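Local structure of oligogalacturonate lyase (Vibrio parahaemolyticus RIMD 2210633, 3C5M) at residues I32-Y37 with L51-F56; V73-G78 with E110-Q115; K79-F84 with Y97-L102. The protein probably cleaves oligogalacturonides, short fragments of pectin, by a lyase reaction, and is a seven-bladed beta-propeller that binds manganese. All coordinates share one frame; numbering follows the deposited sequence.

Contact 1 of 3, residues I32-Y37 with L51-F56; sequences ICHRNY and LFAGDF
The carbonyl oxygen of A53 is gripped twice from the opposite strand: the backbone N of H34 gives it a hydrogen bond of 3.0 Å, and CA of C33 adds a CA-H...O contact. A53 N answers to H34 O, making H34 and A53 a hydrogen-bonded antiparallel pair. One step along, C33 and G54 are a non-hydrogen-bonded pair with CA atoms 4.1 Å apart, and I32 O ends the run by taking the N-H of D55 at 3.1 Å. The imidazole of H34, its CG between N and C (chi1 71°), swings back so that CB of A53 makes a CH-pi contact over one ring face, 3.7 Å from CE1; the ring also stacks with that of F84. On the other side of the sheet C33 SG touches two phenyl rings, 3.8 Å from CE2 of F56, obliquely to that ring, and 4.2 Å from CE1 of F52, at the ring edge. The side chains of I32 and D55 cross obliquely, D55 OD1 near I32 CB, and the carboxylate is salt-bridged to R60. This is the meander pairing of a beta-propeller blade, with edge strand 33-34 placing the side chain of H34 about 10 Å from the bound manganese.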
loop_
_atom_site.group_PDB
_atom_site.type_symbol
_atom_site.label_atom_id
_atom_site.label_comp_id
_atom_site.label_asym_id
_atom_site.label_seq_id
_atom_site.Cartn_x
_atom_site.Cartn_y
_atom_site.Cartn_z
ATOM N N ILE A 32 -4.232 19.986 1.649
ATOM C CA ILE A 32 -4.240 18.588 1.219
ATOM C C ILE A 32 -3.136 17.719 1.855
ATOM O O ILE A 32 -1.960 18.080 1.821
ATOM C CB ILE A 32 -4.101 18.514 -0.309
ATOM C CG1 ILE A 32 -5.291 19.239 -0.945
ATOM C CG2 ILE A 32 -4.001 17.065 -0.760
ATOM C CD1 ILE A 32 -5.242 19.314 -2.456
ATOM N N CYS A 33 -3.526 16.583 2.428
ATOM C CA CYS A 33 -2.593 15.658 3.050
ATOM C C CYS A 33 -3.110 14.243 2.903
ATOM O O CYS A 33 -4.318 14.022 2.886
ATOM C CB CYS A 33 -2.449 15.930 4.543
ATOM S SG CYS A 33 -1.673 17.482 4.947
ATOM N N HIS A 34 -2.200 13.281 2.802
ATOM C CA HIS A 34 -2.611 11.892 2.716
ATOM C C HIS A 34 -1.507 10.978 3.181
ATOM O O HIS A 34 -0.327 11.346 3.159
ATOM C CB HIS A 34 -2.998 11.514 1.290
ATOM C CG HIS A 34 -1.838 11.437 0.350
ATOM N ND1 HIS A 34 -1.340 12.538 -0.313
ATOM C CD2 HIS A 34 -1.084 10.386 -0.048
ATOM C CE1 HIS A 34 -0.332 12.169 -1.082
ATOM N NE2 HIS A 34 -0.157 10.868 -0.940
ATOM N N ARG A 35 -1.912 9.781 3.598
ATOM C CA ARG A 35 -0.994 8.752 4.067
ATOM C C ARG A 35 -0.475 7.966 2.858
ATOM O O ARG A 35 -1.070 8.011 1.779
ATOM C CB ARG A 35 -1.721 7.804 5.009
ATOM C CG ARG A 35 -2.748 6.925 4.329
ATOM C CD ARG A 35 -3.444 6.063 5.344
ATOM N NE ARG A 35 -2.525 5.245 6.145
ATOM C CZ ARG A 35 -1.892 4.178 5.680
ATOM N NH1 ARG A 35 -2.073 3.803 4.423
ATOM N NH2 ARG A 35 -1.100 3.477 6.469
ATOM N N ASN A 36 0.634 7.258 3.045
ATOM C CA ASN A 36 1.231 6.449 1.978
ATOM C C ASN A 36 0.394 5.185 1.786
ATOM O O ASN A 36 -0.643 5.013 2.429
ATOM C CB ASN A 36 2.661 6.036 2.348
ATOM C CG ASN A 36 2.714 5.089 3.560
ATOM O OD1 ASN A 36 3.746 4.455 3.825
ATOM N ND2 ASN A 36 1.609 5.002 4.299
ATOM N N TYR A 37 0.840 4.293 0.906
ATOM C CA TYR A 37 0.105 3.048 0.695
ATOM C C TYR A 37 0.156 2.233 1.981
ATOM O O TYR A 37 1.186 2.162 2.636
ATOM C CB TYR A 37 0.700 2.230 -0.440
ATOM C CG TYR A 37 0.449 2.818 -1.794
ATOM C CD1 TYR A 37 -0.761 3.433 -2.082
ATOM C CD2 TYR A 37 1.399 2.711 -2.805
ATOM C CE1 TYR A 37 -1.032 3.926 -3.340
ATOM C CE2 TYR A 37 1.148 3.197 -4.073
ATOM C CZ TYR A 37 -0.075 3.805 -4.340
ATOM O OH TYR A 37 -0.331 4.280 -5.612
ATOM N N LEU A 51 5.112 9.029 8.931
ATOM C CA LEU A 51 5.526 9.549 7.641
ATOM C C LEU A 51 4.250 9.803 6.850
ATOM O O LEU A 51 3.345 8.973 6.857
ATOM C CB LEU A 51 6.404 8.511 6.938
ATOM C CG LEU A 51 6.901 8.780 5.522
ATOM C CD1 LEU A 51 7.951 9.886 5.520
ATOM C CD2 LEU A 51 7.467 7.482 4.945
ATOM N N PHE A 52 4.171 10.949 6.175
ATOM C CA PHE A 52 2.985 11.296 5.374
ATOM C C PHE A 52 3.314 12.401 4.375
ATOM O O PHE A 52 4.425 12.912 4.365
ATOM C CB PHE A 52 1.828 11.728 6.296
ATOM C CG PHE A 52 1.976 13.121 6.865
ATOM C CD1 PHE A 52 1.359 14.214 6.248
ATOM C CD2 PHE A 52 2.741 13.345 8.005
ATOM C CE1 PHE A 52 1.504 15.509 6.760
ATOM C CE2 PHE A 52 2.897 14.637 8.526
ATOM C CZ PHE A 52 2.276 15.720 7.900
ATOM N N ALA A 53 2.351 12.765 3.539
ATOM C CA ALA A 53 2.566 13.802 2.540
ATOM C C ALA A 53 1.561 14.945 2.680
ATOM O O ALA A 53 0.425 14.731 3.126
ATOM C CB ALA A 53 2.462 13.200 1.150
ATOM N N GLY A 54 1.979 16.151 2.293
ATOM C CA GLY A 54 1.098 17.310 2.361
ATOM C C GLY A 54 1.585 18.433 1.467
ATOM O O GLY A 54 2.726 18.390 0.991
ATOM N N ASP A 55 0.744 19.442 1.240
ATOM C CA ASP A 55 1.123 20.573 0.382
ATOM C C ASP A 55 1.538 21.836 1.124
ATOM O O ASP A 55 1.503 22.920 0.555
ATOM C CB ASP A 55 -0.020 20.914 -0.570
ATOM C CG ASP A 55 -0.419 19.739 -1.443
ATOM O OD1 ASP A 55 -1.293 19.901 -2.331
ATOM O OD2 ASP A 55 0.146 18.646 -1.238
ATOM N N PHE A 56 1.943 21.696 2.378
ATOM C CA PHE A 56 2.357 22.850 3.161
ATOM C C PHE A 56 3.316 23.752 2.396
ATOM O O PHE A 56 3.223 24.977 2.472
ATOM C CB PHE A 56 3.028 22.399 4.458
ATOM C CG PHE A 56 2.134 21.609 5.350
ATOM C CD1 PHE A 56 1.197 22.246 6.159
ATOM C CD2 PHE A 56 2.202 20.223 5.364
ATOM C CE1 PHE A 56 0.337 21.517 6.970
ATOM C CE2 PHE A 56 1.345 19.482 6.169
ATOM C CZ PHE A 56 0.411 20.134 6.976
HETATM O O HOH W 1 1.518 7.642 5.992
#

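Contact 2 of 3, residues V73-G78 with E110-Q115; sequences VQLTEG and ETLEEQ
L112 meets V73, Q74 and L75 without one hydrogen bond joining the two segments, and it does so from a left-handed backbone conformation (phi 71°) that is uncommon for a residue other than glycine. Its CB is directed at the other segment, and the two methyls divide the work. CD1 lies against the carbonyl oxygen of Q74, at 3.7 Å, and also brushes CG2 of V73, the V73 and L112 side chains sliding past each other in opposite directions. CD2 meets CD1 of L75 at 3.8 Å, where the leucines cross at about a right angle. With CG anti to the carbonyl carbon and the chain extended beyond it (chi1 -73°, chi2 180°), the forked tip of L112 projects far enough to reach all three. The turn behind it is tied by an ST turn, in which T111 OG1 accepts the backbone N of E113 at 3.1 Å. In a beta-propeller each blade leans on the next, and here the end of strand 71-74 in one sheet faces the hairpin between strands 103-108 and 114-119 of its neighbour. Further along, E114 brings OE2 to 4.3 Å from CG2 of T76, a loose contact. This OE2 is salt-bridged to K3, and OE1 is hydrogen-bonded with Y97 OH. K3 NZ is also hydrogen-bonded to the carbonyl oxygens of L75 and L112, so one ammonium group bridges the two segments that do not bond directly. E77 OE2 lies 6.0 Å from E114 OE2, and K3 probably eases any repulsion between these like charges. The extended side chain of Q74 reaches forward, NE2 donating to T76 O at 3.0 Å in a nearly straight bond from above the carbonyl plane, off the lone pairs, while OE1 is held by the backbone N of A2.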
loop_
_atom_site.group_PDB
_atom_site.type_symbol
_atom_site.label_atom_id
_atom_site.label_comp_id
_atom_site.label_asym_id
_atom_site.label_seq_id
_atom_site.Cartn_x
_atom_site.Cartn_y
_atom_site.Cartn_z
ATOM N N VAL A 73 8.263 17.822 10.363
ATOM C CA VAL A 73 9.395 18.400 9.655
ATOM C C VAL A 73 9.305 18.017 8.181
ATOM O O VAL A 73 8.900 16.907 7.843
ATOM C CB VAL A 73 10.732 17.913 10.263
ATOM C CG1 VAL A 73 10.747 16.396 10.368
ATOM C CG2 VAL A 73 11.889 18.386 9.404
ATOM N N GLN A 74 9.660 18.954 7.312
ATOM C CA GLN A 74 9.618 18.693 5.887
ATOM C C GLN A 74 10.815 17.821 5.519
ATOM O O GLN A 74 11.962 18.197 5.740
ATOM C CB GLN A 74 9.658 20.004 5.102
ATOM C CG GLN A 74 8.969 19.945 3.745
ATOM C CD GLN A 74 9.135 21.231 2.939
ATOM O OE1 GLN A 74 9.030 22.347 3.478
ATOM N NE2 GLN A 74 9.389 21.083 1.639
ATOM N N LEU A 75 10.530 16.647 4.962
ATOM C CA LEU A 75 11.550 15.681 4.569
ATOM C C LEU A 75 12.105 15.944 3.184
ATOM O O LEU A 75 13.319 15.896 2.978
ATOM C CB LEU A 75 10.958 14.267 4.617
ATOM C CG LEU A 75 11.157 13.457 5.892
ATOM C CD1 LEU A 75 11.214 14.361 7.104
ATOM C CD2 LEU A 75 10.055 12.434 6.011
ATOM N N THR A 76 11.213 16.228 2.238
ATOM C CA THR A 76 11.611 16.469 0.859
ATOM C C THR A 76 11.015 17.768 0.323
ATOM O O THR A 76 9.973 18.217 0.794
ATOM C CB THR A 76 11.147 15.327 -0.036
ATOM O OG1 THR A 76 9.719 15.329 -0.099
ATOM C CG2 THR A 76 11.624 14.004 0.514
ATOM N N GLU A 77 11.675 18.356 -0.674
ATOM C CA GLU A 77 11.221 19.605 -1.278
ATOM C C GLU A 77 11.207 19.519 -2.800
ATOM O O GLU A 77 11.722 18.563 -3.382
ATOM C CB GLU A 77 12.128 20.757 -0.835
ATOM C CG GLU A 77 13.578 20.611 -1.282
ATOM C CD GLU A 77 14.507 21.615 -0.602
ATOM O OE1 GLU A 77 14.292 22.838 -0.763
ATOM O OE2 GLU A 77 15.453 21.186 0.095
ATOM N N GLY A 78 10.611 20.526 -3.438
ATOM C CA GLY A 78 10.531 20.559 -4.889
ATOM C C GLY A 78 9.406 19.684 -5.398
ATOM O O GLY A 78 8.663 19.108 -4.603
ATOM N N GLU A 110 17.386 12.170 10.008
ATOM C CA GLU A 110 18.045 13.052 10.955
ATOM C C GLU A 110 18.625 14.254 10.245
ATOM O O GLU A 110 18.163 15.375 10.441
ATOM C CB GLU A 110 19.164 12.292 11.668
ATOM C CG GLU A 110 18.982 12.134 13.171
ATOM C CD GLU A 110 19.374 13.387 13.947
ATOM O OE1 GLU A 110 18.757 14.460 13.721
ATOM O OE2 GLU A 110 20.306 13.287 14.782
ATOM N N THR A 111 19.640 14.013 9.418
ATOM C CA THR A 111 20.311 15.086 8.683
ATOM C C THR A 111 19.499 15.591 7.494
ATOM O O THR A 111 19.719 16.702 7.010
ATOM C CB THR A 111 21.679 14.626 8.168
ATOM O OG1 THR A 111 21.494 13.645 7.142
ATOM C CG2 THR A 111 22.482 14.011 9.293
ATOM N N LEU A 112 18.550 14.776 7.047
ATOM C CA LEU A 112 17.704 15.095 5.905
ATOM C C LEU A 112 18.493 15.027 4.618
ATOM O O LEU A 112 18.029 15.478 3.572
ATOM C CB LEU A 112 17.063 16.472 6.050
ATOM C CG LEU A 112 15.935 16.525 7.089
ATOM C CD1 LEU A 112 15.369 17.938 7.145
ATOM C CD2 LEU A 112 14.837 15.536 6.716
ATOM N N GLU A 113 19.687 14.449 4.697
ATOM C CA GLU A 113 20.538 14.290 3.527
ATOM C C GLU A 113 19.893 13.250 2.613
ATOM O O GLU A 113 19.294 12.286 3.098
ATOM C CB GLU A 113 21.931 13.810 3.955
ATOM C CG GLU A 113 22.725 13.178 2.817
ATOM C CD GLU A 113 23.926 12.368 3.293
ATOM O OE1 GLU A 113 23.736 11.462 4.130
ATOM O OE2 GLU A 113 25.057 12.630 2.826
ATOM N N GLU A 114 20.015 13.441 1.299
ATOM C CA GLU A 114 19.448 12.505 0.322
ATOM C C GLU A 114 20.527 11.783 -0.508
ATOM O O GLU A 114 21.579 12.346 -0.804
ATOM C CB GLU A 114 18.456 13.244 -0.610
ATOM C CG GLU A 114 17.068 13.513 0.039
ATOM C CD GLU A 114 16.002 14.096 -0.913
ATOM O OE1 GLU A 114 15.587 13.421 -1.901
ATOM O OE2 GLU A 114 15.565 15.243 -0.659
ATOM N N GLN A 115 20.260 10.528 -0.859
ATOM C CA GLN A 115 21.175 9.725 -1.668
ATOM C C GLN A 115 20.404 9.008 -2.771
ATOM O O GLN A 115 19.454 8.274 -2.491
ATOM C CB GLN A 115 21.852 8.652 -0.828
ATOM C CG GLN A 115 22.646 9.153 0.341
ATOM C CD GLN A 115 23.241 8.012 1.184
ATOM O OE1 GLN A 115 23.736 8.236 2.302
ATOM N NE2 GLN A 115 23.193 6.788 0.648
#

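Contact 3 of 3, residues K79-F84 with Y97-L102; sequences KGDNTF and YVKNEL
K99 lies alongside D81, the two side chains pointing the same way, and every methylene of the lysine finds something on the other segment. CB leaves the strand 4.0 Å from G80 O. CG, anti to the backbone N (chi1 -167°), lies near both G80 O and D81 OD1, 3.6 Å from the latter. CD and CE keep to the same carboxylate oxygen, and CE also approaches the carbonyl oxygen of K79, at 3.7 Å. Bends at chi3 and chi4 then turn the tip inward, where NZ forms a salt bridge with D81 OD1; the modelled separation is too short to be trusted at this resolution. NZ also bonds to Y97 OH at 2.7 Å, arriving in the plane of the phenol at its edge. D81 OD1 is next to CE2 of the same ring, whose plane stands at 69° to the carboxylate, and the other oxygen, OD2, is hydrogen-bonded to T76. The backbones are joined where D81 bridges K99. N100 N donates to G80 O at 2.7 Å, while N82 N reaches V98 O at 3.0 Å. N82 OD1 accepts F84 N in an Asx turn and is also bonded to G85 N. One water joins N82 O to V98 N, and a second links N82 ND2 with E101 OE2. The ammonium of K99 thus draws together a carboxylate and a phenol that is itself bonded to E114, a network consistent with a charged lysine partnered by D81 and with a fixed orientation for the Y97 hydroxyl.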
loop_
_atom_site.group_PDB
_atom_site.type_symbol
_atom_site.label_atom_id
_atom_site.label_comp_id
_atom_site.label_asym_id
_atom_site.label_seq_id
_atom_site.Cartn_x
_atom_site.Cartn_y
_atom_site.Cartn_z
ATOM N N LYS A 79 9.257 19.582 -6.714
ATOM C CA LYS A 79 8.200 18.750 -7.263
ATOM C C LYS A 79 8.712 17.410 -7.762
ATOM O O LYS A 79 9.919 17.184 -7.861
ATOM C CB LYS A 79 7.492 19.466 -8.403
ATOM C CG LYS A 79 8.422 20.015 -9.460
ATOM C CD LYS A 79 7.724 20.091 -10.819
ATOM C CE LYS A 79 7.359 18.679 -11.305
ATOM N NZ LYS A 79 6.615 18.664 -12.593
ATOM N N GLY A 80 7.782 16.506 -8.041
ATOM C CA GLY A 80 8.165 15.206 -8.553
ATOM C C GLY A 80 8.170 14.025 -7.597
ATOM O O GLY A 80 8.556 12.928 -7.987
ATOM N N ASP A 81 7.746 14.223 -6.359
ATOM C CA ASP A 81 7.744 13.125 -5.416
ATOM C C ASP A 81 6.560 12.220 -5.639
ATOM O O ASP A 81 5.469 12.686 -5.971
ATOM C CB ASP A 81 7.657 13.621 -3.972
ATOM C CG ASP A 81 8.753 14.592 -3.608
ATOM O OD1 ASP A 81 9.699 14.769 -4.410
ATOM O OD2 ASP A 81 8.674 15.184 -2.502
ATOM N N ASN A 82 6.786 10.921 -5.466
ATOM C CA ASN A 82 5.713 9.945 -5.556
ATOM C C ASN A 82 5.385 9.828 -4.077
ATOM O O ASN A 82 6.096 9.185 -3.305
ATOM C CB ASN A 82 6.226 8.632 -6.099
ATOM C CG ASN A 82 5.177 7.567 -6.081
ATOM O OD1 ASN A 82 4.594 7.258 -5.039
ATOM N ND2 ASN A 82 4.911 6.995 -7.240
ATOM N N THR A 83 4.314 10.480 -3.672
ATOM C CA THR A 83 3.965 10.502 -2.264
ATOM C C THR A 83 3.275 9.298 -1.707
ATOM O O THR A 83 2.928 9.296 -0.531
ATOM C CB THR A 83 3.135 11.756 -1.954
ATOM O OG1 THR A 83 2.095 11.907 -2.938
ATOM C CG2 THR A 83 4.035 12.983 -1.988
ATOM N N PHE A 84 3.093 8.265 -2.524
ATOM C CA PHE A 84 2.417 7.041 -2.060
ATOM C C PHE A 84 3.327 5.864 -1.717
ATOM O O PHE A 84 3.097 5.184 -0.722
ATOM C CB PHE A 84 1.401 6.564 -3.100
ATOM C CG PHE A 84 0.276 7.513 -3.308
ATOM C CD1 PHE A 84 0.398 8.580 -4.188
ATOM C CD2 PHE A 84 -0.894 7.373 -2.583
ATOM C CE1 PHE A 84 -0.628 9.497 -4.335
ATOM C CE2 PHE A 84 -1.919 8.283 -2.724
ATOM C CZ PHE A 84 -1.787 9.347 -3.601
ATOM N N TYR A 97 11.912 6.908 -1.185
ATOM C CA TYR A 97 10.847 7.353 -2.066
ATOM C C TYR A 97 11.402 7.571 -3.460
ATOM O O TYR A 97 12.607 7.660 -3.633
ATOM C CB TYR A 97 10.224 8.649 -1.556
ATOM C CG TYR A 97 11.016 9.887 -1.884
ATOM C CD1 TYR A 97 12.184 10.192 -1.181
ATOM C CD2 TYR A 97 10.585 10.772 -2.887
ATOM C CE1 TYR A 97 12.913 11.354 -1.460
ATOM C CE2 TYR A 97 11.301 11.935 -3.181
ATOM C CZ TYR A 97 12.464 12.220 -2.463
ATOM O OH TYR A 97 13.186 13.356 -2.751
ATOM N N VAL A 98 10.515 7.648 -4.447
ATOM C CA VAL A 98 10.922 7.854 -5.823
ATOM C C VAL A 98 10.575 9.262 -6.288
ATOM O O VAL A 98 9.452 9.740 -6.097
ATOM C CB VAL A 98 10.238 6.854 -6.762
ATOM C CG1 VAL A 98 10.616 7.147 -8.203
ATOM C CG2 VAL A 98 10.631 5.442 -6.379
ATOM N N LYS A 99 11.544 9.924 -6.911
ATOM C CA LYS A 99 11.331 11.278 -7.393
ATOM C C LYS A 99 11.465 11.323 -8.907
ATOM O O LYS A 99 12.372 10.718 -9.475
ATOM C CB LYS A 99 12.344 12.245 -6.749
ATOM C CG LYS A 99 11.984 13.722 -6.951
ATOM C CD LYS A 99 13.086 14.663 -6.509
ATOM C CE LYS A 99 12.558 15.787 -5.636
ATOM N NZ LYS A 99 12.050 15.262 -4.331
ATOM N N ASN A 100 10.553 12.048 -9.547
ATOM C CA ASN A 100 10.542 12.220 -11.002
ATOM C C ASN A 100 10.465 10.920 -11.739
ATOM O O ASN A 100 10.824 10.853 -12.910
ATOM C CB ASN A 100 11.776 12.996 -11.434
ATOM C CG ASN A 100 11.830 14.361 -10.791
ATOM O OD1 ASN A 100 12.844 14.752 -10.214
ATOM N ND2 ASN A 100 10.729 15.097 -10.883
ATOM N N GLU A 101 9.979 9.895 -11.037
ATOM C CA GLU A 101 9.838 8.553 -11.595
ATOM C C GLU A 101 11.150 8.081 -12.208
ATOM O O GLU A 101 11.149 7.242 -13.092
ATOM C CB GLU A 101 8.747 8.544 -12.673
ATOM C CG GLU A 101 7.380 8.974 -12.180
ATOM C CD GLU A 101 6.345 9.025 -13.299
ATOM O OE1 GLU A 101 6.608 9.689 -14.330
ATOM O OE2 GLU A 101 5.265 8.409 -13.144
ATOM N N LEU A 102 12.267 8.632 -11.760
ATOM C CA LEU A 102 13.541 8.221 -12.308
ATOM C C LEU A 102 14.547 7.758 -11.264
ATOM O O LEU A 102 15.249 6.766 -11.467
ATOM C CB LEU A 102 14.163 9.359 -13.108
ATOM C CG LEU A 102 13.460 9.688 -14.421
ATOM C CD1 LEU A 102 14.154 10.851 -15.078
ATOM C CD2 LEU A 102 13.478 8.479 -15.334
HETATM O O HOH W 2 8.433 9.636 -8.401
HETATM O O HOH W 3 8.031 7.057 -3.603
HETATM O O HOH W 4 5.741 7.226 -10.173
#

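How the contacts relate
From the N terminus, contact 1 closes first: strand 49-54 returns to strand 33-34 within one blade, enclosing residues 38-50. Contact 2 opens later, joining the end of that blade's strand 71-74 to the hairpin before strand 114-119 of the next. Contact 3 is nested inside its loop: strand 94-99 returns to 79-84, part of the connection between the two blades, and encloses residues 85-96. None of the three cross. They adjoin all the same. L51 packs on L75 between contacts 1 and 2, and Y37 N probably bonds to F84 O between contacts 1 and 3. Contacts 2 and 3 join neighbouring blades, contact 1 lies within one, and contact 2 is the farthest from the centre of the chain.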